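Local atomic coordinates of quinone oxidoreductase (Coxiella burnetii, PDB entry 3TQH), a protein that binds NADPH and probably uses it to reduce quinones, as a member of the medium-chain dehydrogenase/reductase family. Residues D74-V79 / L129-L134; K5-I10 / A109-A114; Q230-L235 / K257-R262; I10-F15 / S69-D74; G92-G97 / K122-S127. One frame throughout, in Å; residues are numbered along the deposited sequence.

Four contacts belong to the catalytic-domain side of the chain, and contact 3 sits alone, about 38 Å from contact 1 between centres, on the nucleotide-binding Rossmann side. Contacts 1 and 5 are neighbours: strands 74-82 and 94-98 pair in one sheet, and the helix of contact 1 follows the turn of contact 5. Contacts 2 and 4 both use strand 6-12 and share Ile10. Contacts 1, 4 and 5 are mostly buried, contacts 2 and 3 only partly. Chemistry follows place: small side chains in contact 1, backbone and carboxylate bonds in contact 2, a surface salt bridge in contact 3, backbone bonds in contact 4, a folded-back lysine in contact 5. Waters bridge contacts 1, 3, 4 and 5.

Contact 1 of 5, residues D74-V79 / L129-L134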
# COMPACT_ATOMS: atom_id res chain seq x y z
N ASP A 74 6.43 5.51 0.56
CA ASP A 74 5.49 6.45 -0.03
C ASP A 74 5.80 7.85 0.44
O ASP A 74 5.99 8.07 1.65
CB ASP A 74 4.06 6.14 0.43
CG ASP A 74 3.45 4.92 -0.25
OD1 ASP A 74 4.11 4.32 -1.14
OD2 ASP A 74 2.30 4.58 0.11
N PHE A 75 5.83 8.81 -0.48
CA PHE A 75 6.12 10.19 -0.09
C PHE A 75 5.48 11.23 -1.00
O PHE A 75 5.08 10.95 -2.13
CB PHE A 75 7.64 10.43 -0.06
CG PHE A 75 8.22 10.73 -1.41
CD1 PHE A 75 8.68 9.70 -2.22
CD2 PHE A 75 8.28 12.03 -1.89
CE1 PHE A 75 9.21 9.97 -3.47
CE2 PHE A 75 8.80 12.31 -3.13
CZ PHE A 75 9.27 11.28 -3.93
N SER A 76 5.47 12.44 -0.49
CA SER A 76 4.91 13.60 -1.16
C SER A 76 5.79 14.78 -0.74
O SER A 76 6.19 14.85 0.42
CB SER A 76 3.48 13.78 -0.67
OG SER A 76 2.79 14.72 -1.45
N GLY A 77 6.10 15.68 -1.66
CA GLY A 77 6.98 16.81 -1.34
C GLY A 77 7.44 17.69 -2.49
O GLY A 77 6.89 17.65 -3.59
N GLU A 78 8.47 18.50 -2.21
CA GLU A 78 8.98 19.49 -3.16
C GLU A 78 10.42 19.15 -3.56
O GLU A 78 11.24 18.81 -2.71
CB GLU A 78 8.92 20.88 -2.53
CG GLU A 78 9.29 22.03 -3.48
CD GLU A 78 9.33 23.40 -2.78
OE1 GLU A 78 9.34 23.45 -1.52
OE2 GLU A 78 9.35 24.44 -3.50
N VAL A 79 10.72 19.25 -4.86
CA VAL A 79 12.07 19.03 -5.37
C VAL A 79 12.95 20.22 -5.01
O VAL A 79 12.64 21.36 -5.36
CB VAL A 79 12.08 18.84 -6.90
CG1 VAL A 79 13.50 18.66 -7.42
CG2 VAL A 79 11.20 17.65 -7.30
N LEU A 129 -0.82 15.27 1.89
CA LEU A 129 -1.23 14.10 2.66
C LEU A 129 -1.93 13.05 1.80
O LEU A 129 -1.66 11.85 1.92
CB LEU A 129 -2.14 14.50 3.82
CG LEU A 129 -1.48 15.33 4.93
CD1 LEU A 129 -2.53 15.99 5.81
CD2 LEU A 129 -0.52 14.47 5.75
N GLN A 130 -2.84 13.50 0.94
CA GLN A 130 -3.50 12.59 -0.00
C GLN A 130 -2.49 11.98 -0.98
O GLN A 130 -2.54 10.78 -1.26
CB GLN A 130 -4.60 13.31 -0.78
CG GLN A 130 -5.87 13.57 0.02
CD GLN A 130 -6.90 14.36 -0.76
OE1 GLN A 130 -6.57 15.30 -1.49
NE2 GLN A 130 -8.17 13.99 -0.60
N ALA A 131 -1.58 12.80 -1.49
CA ALA A 131 -0.59 12.35 -2.47
C ALA A 131 0.35 11.28 -1.90
O ALA A 131 0.75 10.37 -2.63
CB ALA A 131 0.20 13.53 -3.01
N ALA A 132 0.72 11.39 -0.63
CA ALA A 132 1.64 10.44 0.00
C ALA A 132 0.93 9.16 0.41
O ALA A 132 1.57 8.13 0.58
CB ALA A 132 2.31 11.08 1.22
N SER A 133 -0.38 9.22 0.56
CA SER A 133 -1.17 8.06 0.99
C SER A 133 -1.56 7.14 -0.17
O SER A 133 -1.99 6.01 0.05
CB SER A 133 -2.43 8.53 1.72
OG SER A 133 -2.09 9.18 2.93
N LEU A 134 -1.38 7.62 -1.39
CA LEU A 134 -1.90 6.94 -2.58
C LEU A 134 -1.00 5.89 -3.25
O LEU A 134 -1.49 4.83 -3.61
CB LEU A 134 -2.32 8.00 -3.61
CG LEU A 134 -3.14 7.54 -4.82
CD1 LEU A 134 -4.46 6.91 -4.40
CD2 LEU A 134 -3.38 8.72 -5.75
O HOH W 1 -0.22 3.67 0.26
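Asp74 meets Ala132 through its methylene: CB lies 3.2 Å from Ala132 O. One bond further on, CG is 3.8 Å from that same oxygen, and the carboxylate then divides its work. OD2 accepts a hydrogen bond from a water at 2.7 Å, and this water also donates to Ser133 O at 2.9 Å, so the strand is joined indirectly to Ser133. OD1 instead has the hydroxyl OG1 of Thr136 as its partner. Ala132 O has a donor of its own, Ser44 OG. The elements brought together are strand 74-82 of the GroES-like domain and the short helix 128-133, whose local axes approach to 6.3 Å at 145° between their directions. Small side chains permit that closeness. Ser76 CB rests against Ala132 CB at 3.5 Å, the tightest carbon pair across the contact, while its OG, placed anti to the backbone N (chi1 -169°), passes 3.2 Å from Ala131 CB and hydrogen-bonds to Phe128 O, in the first turn of the same helix. Phe75 sends its side chain to the other side of the strand, onto Val95 and Ile38. The Asp74 side chain lies about 5 Å from that of Lys268, an NADPH-binding residue.

Contact 2 of 5, residues K5-I10 / A109-A114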
# COMPACT_ATOMS: atom_id res chain seq x y z
N LYS A 5 23.78 20.07 6.36
CA LYS A 5 23.50 18.77 5.70
C LYS A 5 22.74 17.78 6.60
O LYS A 5 22.59 16.61 6.23
CB LYS A 5 24.82 18.14 5.22
CG LYS A 5 25.51 18.89 4.09
CD LYS A 5 26.70 18.11 3.55
CE LYS A 5 27.03 18.48 2.10
NZ LYS A 5 27.76 19.77 1.99
N GLU A 6 22.27 18.24 7.76
CA GLU A 6 21.51 17.39 8.68
C GLU A 6 20.00 17.41 8.43
O GLU A 6 19.46 18.37 7.86
CB GLU A 6 21.74 17.79 10.14
CG GLU A 6 23.08 17.39 10.73
CD GLU A 6 22.92 16.69 12.06
OE1 GLU A 6 23.24 17.28 13.12
OE2 GLU A 6 22.44 15.54 12.05
N MSE A 7 19.33 16.35 8.89
CA MSE A 7 17.87 16.26 8.88
C MSE A 7 17.39 15.35 10.01
O MSE A 7 18.17 14.59 10.58
CB MSE A 7 17.39 15.69 7.54
CG MSE A 7 17.87 14.26 7.26
SE MSE A 7 16.86 13.43 5.83
CE MSE A 7 17.47 11.57 6.00
N LYS A 8 16.10 15.45 10.32
CA LYS A 8 15.43 14.52 11.24
C LYS A 8 14.87 13.34 10.44
O LYS A 8 14.29 13.52 9.37
CB LYS A 8 14.30 15.22 12.00
CG LYS A 8 14.72 16.50 12.74
CD LYS A 8 13.51 17.19 13.39
CE LYS A 8 13.91 18.46 14.15
NZ LYS A 8 14.15 19.64 13.26
N ALA A 9 15.04 12.13 10.98
CA ALA A 9 14.54 10.92 10.34
C ALA A 9 14.31 9.81 11.37
O ALA A 9 14.99 9.75 12.39
CB ALA A 9 15.50 10.45 9.28
N ILE A 10 13.34 8.93 11.10
CA ILE A 10 13.10 7.77 11.95
C ILE A 10 14.03 6.65 11.52
O ILE A 10 14.08 6.31 10.34
CB ILE A 10 11.63 7.28 11.87
CG1 ILE A 10 10.68 8.31 12.50
CG2 ILE A 10 11.48 5.92 12.56
CD1 ILE A 10 10.82 8.46 14.00
N ALA A 109 11.05 10.73 7.11
CA ALA A 109 12.19 11.65 7.13
C ALA A 109 11.87 12.97 6.42
O ALA A 109 10.92 13.06 5.66
CB ALA A 109 13.40 11.00 6.49
N GLU A 110 12.67 13.99 6.69
CA GLU A 110 12.45 15.32 6.15
C GLU A 110 12.91 15.46 4.69
O GLU A 110 12.43 16.34 3.97
CB GLU A 110 13.16 16.35 7.02
CG GLU A 110 12.58 16.48 8.43
CD GLU A 110 13.29 17.53 9.27
OE1 GLU A 110 14.53 17.67 9.16
OE2 GLU A 110 12.60 18.21 10.06
N TYR A 111 13.84 14.62 4.27
CA TYR A 111 14.35 14.62 2.89
C TYR A 111 14.50 13.20 2.37
O TYR A 111 14.92 12.30 3.11
CB TYR A 111 15.70 15.34 2.79
CG TYR A 111 15.63 16.80 3.17
CD1 TYR A 111 15.41 17.78 2.21
CD2 TYR A 111 15.78 17.20 4.49
CE1 TYR A 111 15.34 19.12 2.56
CE2 TYR A 111 15.71 18.53 4.85
CZ TYR A 111 15.49 19.49 3.88
OH TYR A 111 15.43 20.82 4.24
N VAL A 112 14.17 12.99 1.10
CA VAL A 112 14.42 11.72 0.43
C VAL A 112 15.11 11.93 -0.91
O VAL A 112 15.01 13.00 -1.52
CB VAL A 112 13.13 10.91 0.22
CG1 VAL A 112 12.47 10.59 1.55
CG2 VAL A 112 12.16 11.64 -0.71
N CYS A 113 15.82 10.90 -1.34
CA CYS A 113 16.41 10.85 -2.67
C CYS A 113 15.48 10.01 -3.54
O CYS A 113 15.00 8.97 -3.10
CB CYS A 113 17.81 10.23 -2.61
SG CYS A 113 18.53 9.81 -4.20
N ALA A 114 15.23 10.47 -4.77
CA ALA A 114 14.35 9.74 -5.68
C ALA A 114 14.76 9.89 -7.14
O ALA A 114 15.38 10.88 -7.54
CB ALA A 114 12.91 10.19 -5.50
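A single beta bridge, Ala9 with Ala109, joins strand 6-12 of the N-terminal hairpin to the residues leading into strand 111-114 of the GroES-like domain. The two methyls touch, CB to CB, at 3.5 Å. Beside them Lys8 is gripped at both polar atoms of its main chain. Its carbonyl O accepts from Glu110 N at 3.2 Å, the donor lying almost on the extended C=O line. Its own N-H goes to Glu110 OE1 at 3.0 Å, practically straight at the hydrogen (178°), although N approaches from 60° above the carboxylate plane. The other carboxylate oxygen, OE2, faces the lysine chain: CD is 3.6 Å away, and NZ, at 3.8 Å, makes a long salt bridge. On the neighbouring side, selenomethionine Met7 has SE closest to Tyr111 O, at 3.5 Å, and at the edge of the Tyr111 ring, 5.4 Å from its centroid and 84° off the normal, a Met-aromatic contact; Met7 CB meets Tyr111 CD2 at 3.8 Å. Glu110 thus extends the pairing with its side chain, supplying an acceptor to the strand; the long ion pair at the surface probably adds less than the two bonds to the main chain of Lys8.

Contact 3 of 5, residues Q230-L235 / K257-R262; sequences QSIDCL and KQKHRR
Arg261 and Leu235 meet at the edge of the Arg261 guanidinium, where Leu235 O lies close to the plane of the group, 3.7 Å from NE. At another edge NH1 donates to His260 O at 3.2 Å, with an N-H...O angle of 158°; the acceptor is exactly in the guanidinium plane, although the donor stands well above the plane of the His260 carbonyl. A water stands on the NE side too, tilted out of the guanidinium plane. It donates to Ile232 O at 2.8 Å and to Leu235 O at 2.7 Å, and it accepts a weak bond from Arg261 NE at 3.0 Å, so one molecule ties two carbonyls of 230-235 to the arginine. Nearer the backbone, the side chains of Leu235 and Arg261 run alongside each other, pointing opposite ways, with Leu235 CD1 against Arg261 CB at 4.0 Å.

These are the C-terminal parts of two helices flanking the parallel sheet of the Rossmann fold: after helix 225-231 the chain turns toward strand 235-236, and helix 249-258 leads to strand 262-264, the outermost on its side. The second helix finishes in a Schellman motif, with His260 at positive phi (61°). Just before it, Lys259 bends at chi2 (-89°), which swings CD off the straight line from CB through CG. Its CG packs on Ile232 CG2 at 3.7 Å. Its NZ forms a salt bridge to Asp233 OD1 at 3.6 Å, at the surface, where the pair is probably weakened by solvent. Ile232 also touches Val255 and Ala256, one turn back in helix 249-258, and Leu235 packs inward on Val219 of the sheet.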
# COMPACT_ATOMS: atom_id res chain seq x y z
N GLN A 230 -8.29 -20.78 2.14
CA GLN A 230 -9.73 -21.01 2.23
C GLN A 230 -10.47 -20.42 1.04
O GLN A 230 -11.44 -20.99 0.57
CB GLN A 230 -10.29 -20.42 3.54
CG GLN A 230 -10.27 -21.36 4.74
CD GLN A 230 -11.67 -21.80 5.15
OE1 GLN A 230 -12.43 -21.02 5.74
NE2 GLN A 230 -12.02 -23.05 4.84
N SER A 231 -10.00 -19.27 0.55
CA SER A 231 -10.67 -18.53 -0.52
C SER A 231 -10.73 -19.30 -1.84
O SER A 231 -11.61 -19.07 -2.65
CB SER A 231 -9.99 -17.18 -0.76
OG SER A 231 -9.98 -16.40 0.43
N ILE A 232 -9.78 -20.21 -2.04
CA ILE A 232 -9.74 -21.05 -3.23
C ILE A 232 -11.05 -21.84 -3.44
O ILE A 232 -11.49 -22.02 -4.57
CB ILE A 232 -8.53 -22.02 -3.16
CG1 ILE A 232 -7.21 -21.24 -3.14
CG2 ILE A 232 -8.54 -22.98 -4.35
CD1 ILE A 232 -6.03 -22.05 -2.67
N ASP A 233 -11.67 -22.28 -2.34
CA ASP A 233 -12.91 -23.06 -2.40
C ASP A 233 -14.13 -22.32 -2.98
O ASP A 233 -15.11 -22.96 -3.37
CB ASP A 233 -13.29 -23.57 -1.00
CG ASP A 233 -12.32 -24.62 -0.46
OD1 ASP A 233 -11.74 -25.39 -1.26
OD2 ASP A 233 -12.15 -24.68 0.79
N CYS A 234 -14.09 -20.99 -3.03
CA CYS A 234 -15.23 -20.22 -3.54
C CYS A 234 -15.06 -19.78 -5.01
O CYS A 234 -15.98 -19.22 -5.59
CB CYS A 234 -15.52 -19.02 -2.63
SG CYS A 234 -14.40 -17.60 -2.77
N LEU A 235 -13.91 -20.07 -5.60
CA LEU A 235 -13.65 -19.73 -7.00
C LEU A 235 -14.45 -20.59 -7.97
O LEU A 235 -14.61 -21.79 -7.75
CB LEU A 235 -12.17 -19.92 -7.34
CG LEU A 235 -11.15 -18.99 -6.71
CD1 LEU A 235 -9.76 -19.44 -7.15
CD2 LEU A 235 -11.40 -17.55 -7.10
N LYS A 257 -3.18 -24.59 -7.37
CA LYS A 257 -2.79 -25.54 -8.43
C LYS A 257 -3.34 -26.93 -8.14
O LYS A 257 -3.82 -27.61 -9.05
CB LYS A 257 -1.26 -25.59 -8.58
CG LYS A 257 -0.73 -26.61 -9.60
CD LYS A 257 0.65 -27.13 -9.20
CE LYS A 257 1.19 -28.14 -10.20
NZ LYS A 257 2.66 -28.42 -10.00
N GLN A 258 -3.27 -27.36 -6.88
CA GLN A 258 -3.77 -28.68 -6.49
C GLN A 258 -5.30 -28.76 -6.59
O GLN A 258 -5.84 -29.82 -6.88
CB GLN A 258 -3.30 -29.04 -5.07
CG GLN A 258 -1.80 -29.32 -4.99
CD GLN A 258 -1.29 -29.43 -3.55
OE1 GLN A 258 -1.69 -28.67 -2.67
NE2 GLN A 258 -0.40 -30.39 -3.31
N LYS A 259 -5.97 -27.64 -6.36
CA LYS A 259 -7.42 -27.56 -6.58
C LYS A 259 -7.76 -27.25 -8.04
O LYS A 259 -8.92 -27.05 -8.38
CB LYS A 259 -8.05 -26.48 -5.69
CG LYS A 259 -7.76 -26.61 -4.19
CD LYS A 259 -8.77 -27.47 -3.45
CE LYS A 259 -8.77 -27.15 -1.96
NZ LYS A 259 -9.49 -28.18 -1.16
N HIS A 260 -6.74 -27.20 -8.90
CA HIS A 260 -6.89 -26.94 -10.34
C HIS A 260 -7.50 -25.57 -10.60
O HIS A 260 -8.36 -25.41 -11.47
CB HIS A 260 -7.69 -28.07 -11.01
CG HIS A 260 -6.99 -29.40 -10.99
ND1 HIS A 260 -7.19 -30.37 -11.94
CD2 HIS A 260 -6.06 -29.90 -10.14
CE1 HIS A 260 -6.43 -31.42 -11.67
NE2 HIS A 260 -5.74 -31.16 -10.57
N ARG A 261 -7.04 -24.58 -9.83
CA ARG A 261 -7.51 -23.21 -9.95
C ARG A 261 -6.36 -22.25 -10.24
O ARG A 261 -5.23 -22.46 -9.79
CB ARG A 261 -8.22 -22.79 -8.66
CG ARG A 261 -9.51 -23.55 -8.38
CD ARG A 261 -10.58 -23.19 -9.39
NE ARG A 261 -11.84 -23.87 -9.12
CZ ARG A 261 -12.17 -25.09 -9.54
NH1 ARG A 261 -11.33 -25.82 -10.27
NH2 ARG A 261 -13.36 -25.58 -9.22
N ARG A 262 -6.65 -21.18 -10.98
CA ARG A 262 -5.64 -20.18 -11.31
C ARG A 262 -5.29 -19.32 -10.09
O ARG A 262 -6.18 -18.89 -9.35
CB ARG A 262 -6.11 -19.30 -12.47
CG ARG A 262 -6.26 -20.05 -13.77
CD ARG A 262 -6.32 -19.13 -14.98
NE ARG A 262 -7.64 -18.53 -15.16
CZ ARG A 262 -7.96 -17.24 -14.97
NH1 ARG A 262 -7.04 -16.35 -14.60
NH2 ARG A 262 -9.21 -16.83 -15.17
O HOH W 2 -13.01 -23.49 -6.36

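Contact 4 of 5, residues I10-F15 / S69-D74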
# COMPACT_ATOMS: atom_id res chain seq x y z
N ILE A 10 13.34 8.93 11.10
CA ILE A 10 13.10 7.77 11.95
C ILE A 10 14.03 6.65 11.52
O ILE A 10 14.08 6.31 10.34
CB ILE A 10 11.63 7.28 11.87
CG1 ILE A 10 10.68 8.31 12.50
CG2 ILE A 10 11.48 5.92 12.56
CD1 ILE A 10 10.82 8.46 14.00
N GLN A 11 14.78 6.10 12.46
CA GLN A 11 15.60 4.94 12.18
C GLN A 11 15.37 3.88 13.23
O GLN A 11 14.77 4.15 14.27
CB GLN A 11 17.08 5.32 12.14
CG GLN A 11 17.49 5.92 10.80
CD GLN A 11 18.91 6.43 10.76
OE1 GLN A 11 19.30 7.07 9.79
NE2 GLN A 11 19.69 6.17 11.80
N PHE A 12 15.81 2.66 12.94
CA PHE A 12 15.87 1.61 13.94
C PHE A 12 17.24 0.94 13.84
O PHE A 12 17.78 0.78 12.75
CB PHE A 12 14.70 0.61 13.78
CG PHE A 12 14.70 -0.16 12.48
CD1 PHE A 12 15.04 -1.51 12.46
CD2 PHE A 12 14.33 0.44 11.28
CE1 PHE A 12 15.03 -2.24 11.27
CE2 PHE A 12 14.32 -0.27 10.09
CZ PHE A 12 14.67 -1.62 10.08
N ASP A 13 17.79 0.58 14.99
CA ASP A 13 19.12 -0.03 15.09
C ASP A 13 19.05 -1.56 15.14
O ASP A 13 20.04 -2.24 14.87
CB ASP A 13 19.84 0.48 16.34
CG ASP A 13 20.11 1.98 16.29
OD1 ASP A 13 19.48 2.67 15.46
OD2 ASP A 13 20.94 2.46 17.08
N GLN A 14 17.89 -2.09 15.50
CA GLN A 14 17.71 -3.52 15.66
C GLN A 14 16.29 -3.90 15.30
O GLN A 14 15.38 -3.09 15.43
CB GLN A 14 18.02 -3.94 17.10
CG GLN A 14 17.23 -3.16 18.15
CD GLN A 14 17.66 -3.46 19.58
OE1 GLN A 14 17.50 -4.58 20.07
NE2 GLN A 14 18.20 -2.46 20.26
N PHE A 15 16.11 -5.14 14.85
CA PHE A 15 14.77 -5.65 14.59
C PHE A 15 14.09 -5.91 15.92
O PHE A 15 14.67 -6.49 16.83
CB PHE A 15 14.82 -6.96 13.79
CG PHE A 15 15.47 -6.83 12.45
CD1 PHE A 15 14.93 -6.00 11.47
CD2 PHE A 15 16.62 -7.55 12.15
CE1 PHE A 15 15.52 -5.89 10.23
CE2 PHE A 15 17.22 -7.44 10.90
CZ PHE A 15 16.67 -6.60 9.94
N SER A 69 18.59 1.52 9.79
CA SER A 69 17.87 1.76 8.55
C SER A 69 16.70 2.71 8.79
O SER A 69 16.12 2.72 9.87
CB SER A 69 17.33 0.43 8.00
OG SER A 69 16.47 0.63 6.90
N GLY A 70 16.39 3.50 7.77
CA GLY A 70 15.14 4.25 7.74
C GLY A 70 13.96 3.33 7.44
O GLY A 70 14.12 2.11 7.37
N LEU A 71 12.79 3.93 7.25
CA LEU A 71 11.58 3.20 6.90
C LEU A 71 10.68 4.05 6.01
O LEU A 71 10.75 5.27 6.03
CB LEU A 71 10.80 2.82 8.16
CG LEU A 71 11.14 1.51 8.87
CD1 LEU A 71 10.16 1.30 10.03
CD2 LEU A 71 11.12 0.32 7.93
N GLY A 72 9.82 3.38 5.23
CA GLY A 72 8.81 4.05 4.43
C GLY A 72 9.18 4.17 2.97
O GLY A 72 10.33 4.45 2.64
N TYR A 73 8.20 3.97 2.09
CA TYR A 73 8.42 4.07 0.65
C TYR A 73 7.59 5.17 -0.02
O TYR A 73 7.99 5.70 -1.05
CB TYR A 73 8.07 2.74 -0.03
CG TYR A 73 8.91 1.55 0.40
CD1 TYR A 73 10.29 1.52 0.19
CD2 TYR A 73 8.32 0.43 0.98
CE1 TYR A 73 11.05 0.41 0.57
CE2 TYR A 73 9.07 -0.68 1.35
CZ TYR A 73 10.43 -0.69 1.15
OH TYR A 73 11.15 -1.80 1.54
N ASP A 74 6.43 5.51 0.56
CA ASP A 74 5.49 6.45 -0.03
C ASP A 74 5.80 7.85 0.44
O ASP A 74 5.99 8.07 1.65
CB ASP A 74 4.06 6.14 0.43
CG ASP A 74 3.45 4.92 -0.25
OD1 ASP A 74 4.11 4.32 -1.14
OD2 ASP A 74 2.30 4.58 0.11
O HOH W 3 13.61 6.99 7.65
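Phe12 holds CG between its backbone N and carbonyl carbon (chi1 64°), which puts CG, and with it the ring, on the side of Ser69 and Leu71; Ser69 in turn has OG anti to its own N (chi1 172°), beside the carbonyl carbon, from where the hydroxyl donates to Gly70 O at 2.8 Å. The backbones of the two residues form a single antiparallel bridge, a hydrogen-bonded pair, that fastens the end of strand 6-12 to the loop running from helix 58-63 into strand 74-82 of the GroES-like domain. Phe12 N donates to Ser69 O at 3.1 Å with an angle at hydrogen of 155°, and Ser69 N returns a bond to Phe12 O at 3.2 Å. Each donor lies in the plane of the carbonyl it meets.

Next to the bridge the ring does the packing with CD2 and CE2, CD2 lying nearest Ser69 O. Gly70 O sits at the ring edge near its plane, 3.6 Å from CE2, which is consistent with a weak attraction to the slightly positive C-H. Leu71 CG is 3.8 Å from the same atom. On the other side of the chain Gln11 runs its extended side chain to Thr26 OG1 of the partner hairpin strand, and its CB and CG brush Ser69 O. Beside the bridge the contact goes on without direct N-H...O bonds: Gly70 CA makes a C-H...O contact with Ile10 O at 3.5 Å, and one water donates to Ile10 O at 2.8 Å while accepting from Leu71 N at 3.2 Å.

Contact 5 of 5, residues G92-G97 / K122-S127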
# COMPACT_ATOMS: atom_id res chain seq x y z
N GLY A 92 11.51 23.09 -7.33
CA GLY A 92 10.25 23.69 -6.90
C GLY A 92 9.01 22.89 -7.28
O GLY A 92 7.92 23.18 -6.78
N ASP A 93 9.17 21.88 -8.14
CA ASP A 93 8.04 21.04 -8.54
C ASP A 93 7.50 20.27 -7.34
O ASP A 93 8.26 19.77 -6.52
CB ASP A 93 8.44 20.04 -9.63
CG ASP A 93 8.56 20.68 -11.02
OD1 ASP A 93 8.25 21.88 -11.19
OD2 ASP A 93 8.97 19.96 -11.95
N LYS A 94 6.17 20.20 -7.23
CA LYS A 94 5.52 19.39 -6.21
C LYS A 94 5.35 17.99 -6.77
O LYS A 94 4.78 17.81 -7.85
CB LYS A 94 4.18 20.00 -5.82
CG LYS A 94 4.28 21.43 -5.28
CD LYS A 94 2.91 22.03 -4.93
CE LYS A 94 3.04 23.49 -4.46
NZ LYS A 94 1.77 24.25 -4.63
N VAL A 95 5.85 16.99 -6.04
CA VAL A 95 5.90 15.62 -6.55
C VAL A 95 5.41 14.59 -5.54
O VAL A 95 5.33 14.84 -4.34
CB VAL A 95 7.33 15.22 -6.98
CG1 VAL A 95 7.80 16.11 -8.15
CG2 VAL A 95 8.29 15.30 -5.80
N MSE A 96 5.09 13.41 -6.07
CA MSE A 96 4.58 12.30 -5.28
C MSE A 96 5.08 11.00 -5.90
O MSE A 96 5.22 10.89 -7.11
CB MSE A 96 3.05 12.32 -5.27
CG MSE A 96 2.43 12.54 -6.65
SE MSE A 96 0.49 12.41 -6.69
CE MSE A 96 0.27 10.67 -5.82
N GLY A 97 5.37 10.02 -5.05
CA GLY A 97 5.85 8.75 -5.54
C GLY A 97 6.44 7.85 -4.49
O GLY A 97 6.06 7.91 -3.31
N LYS A 122 2.58 16.06 -8.58
CA LYS A 122 1.34 16.10 -7.80
C LYS A 122 0.36 17.05 -8.49
O LYS A 122 0.71 18.17 -8.82
CB LYS A 122 1.59 16.57 -6.36
CG LYS A 122 0.33 16.59 -5.49
CD LYS A 122 0.53 17.26 -4.12
CE LYS A 122 0.54 18.79 -4.18
NZ LYS A 122 -0.75 19.36 -4.66
N LEU A 123 -0.86 16.58 -8.70
CA LEU A 123 -1.93 17.45 -9.20
C LEU A 123 -2.24 18.53 -8.17
O LEU A 123 -2.14 18.29 -6.97
CB LEU A 123 -3.18 16.62 -9.52
CG LEU A 123 -3.08 15.77 -10.79
CD1 LEU A 123 -4.20 14.76 -10.87
CD2 LEU A 123 -3.07 16.67 -12.03
N GLU A 124 -2.60 19.72 -8.63
CA GLU A 124 -2.83 20.86 -7.73
C GLU A 124 -3.94 20.58 -6.71
O GLU A 124 -3.81 20.92 -5.53
CB GLU A 124 -3.13 22.15 -8.53
CG GLU A 124 -3.89 23.26 -7.78
CD GLU A 124 -3.13 23.89 -6.61
OE1 GLU A 124 -2.22 23.25 -6.02
OE2 GLU A 124 -3.46 25.05 -6.26
N LYS A 125 -5.02 19.93 -7.16
CA LYS A 125 -6.18 19.66 -6.30
C LYS A 125 -5.88 18.66 -5.18
O LYS A 125 -6.58 18.65 -4.17
CB LYS A 125 -7.36 19.17 -7.14
CG LYS A 125 -7.91 20.19 -8.10
CD LYS A 125 -8.84 21.18 -7.41
CE LYS A 125 -10.23 20.59 -7.19
NZ LYS A 125 -11.20 21.61 -6.73
N LEU A 126 -4.86 17.83 -5.36
CA LEU A 126 -4.44 16.87 -4.34
C LEU A 126 -3.69 17.57 -3.21
O LEU A 126 -2.79 18.36 -3.46
CB LEU A 126 -3.50 15.80 -4.94
CG LEU A 126 -4.08 14.66 -5.79
CD1 LEU A 126 -2.94 13.79 -6.33
CD2 LEU A 126 -5.04 13.83 -4.97
N SER A 127 -4.04 17.26 -1.96
CA SER A 127 -3.22 17.68 -0.84
C SER A 127 -1.97 16.80 -0.80
O SER A 127 -1.95 15.72 -1.39
CB SER A 127 -3.98 17.57 0.48
OG SER A 127 -4.07 16.22 0.91
O HOH W 4 0.34 23.27 -7.36
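A type I beta turn, Leu123 to Leu126, is joined to strand 94-98 by the bond from Lys122 N to Lys94 O, 2.9 Å long with 156° at the hydrogen. The donor stands 36° above the carbonyl plane. Lys122 then serves the turn with its own tip: bends at chi3 and at chi4 (62°) curl NZ back to donate to Leu123 O at 2.9 Å and to Leu126 O at 2.6 Å, the latter in the carbonyl plane. Leu123 O thus has two donors, NZ and the turn amide Leu126 N at 3.2 Å, which reach it from opposite faces of its plane. In the GroES-like domain this turn links strand 119-121, the antiparallel neighbour of 94-98, to helix 128-133, whose N-cap is Ser127; Phe128 gives Lys122 a cation-pi partner. The ammonium of this buried lysine is thereby supplied with carbonyls and a ring. Selenomethionine Met96 crosses Leu126 at about a right angle, SE on CD1 at 3.7 Å, and also touches Lys122 CA. At the solvent side Lys94 NZ and Glu124 OE1 are 4.3 Å apart, beyond a salt bridge, and a water spans them, accepting from NZ at 3.2 Å and donating to OE1 at 2.9 Å.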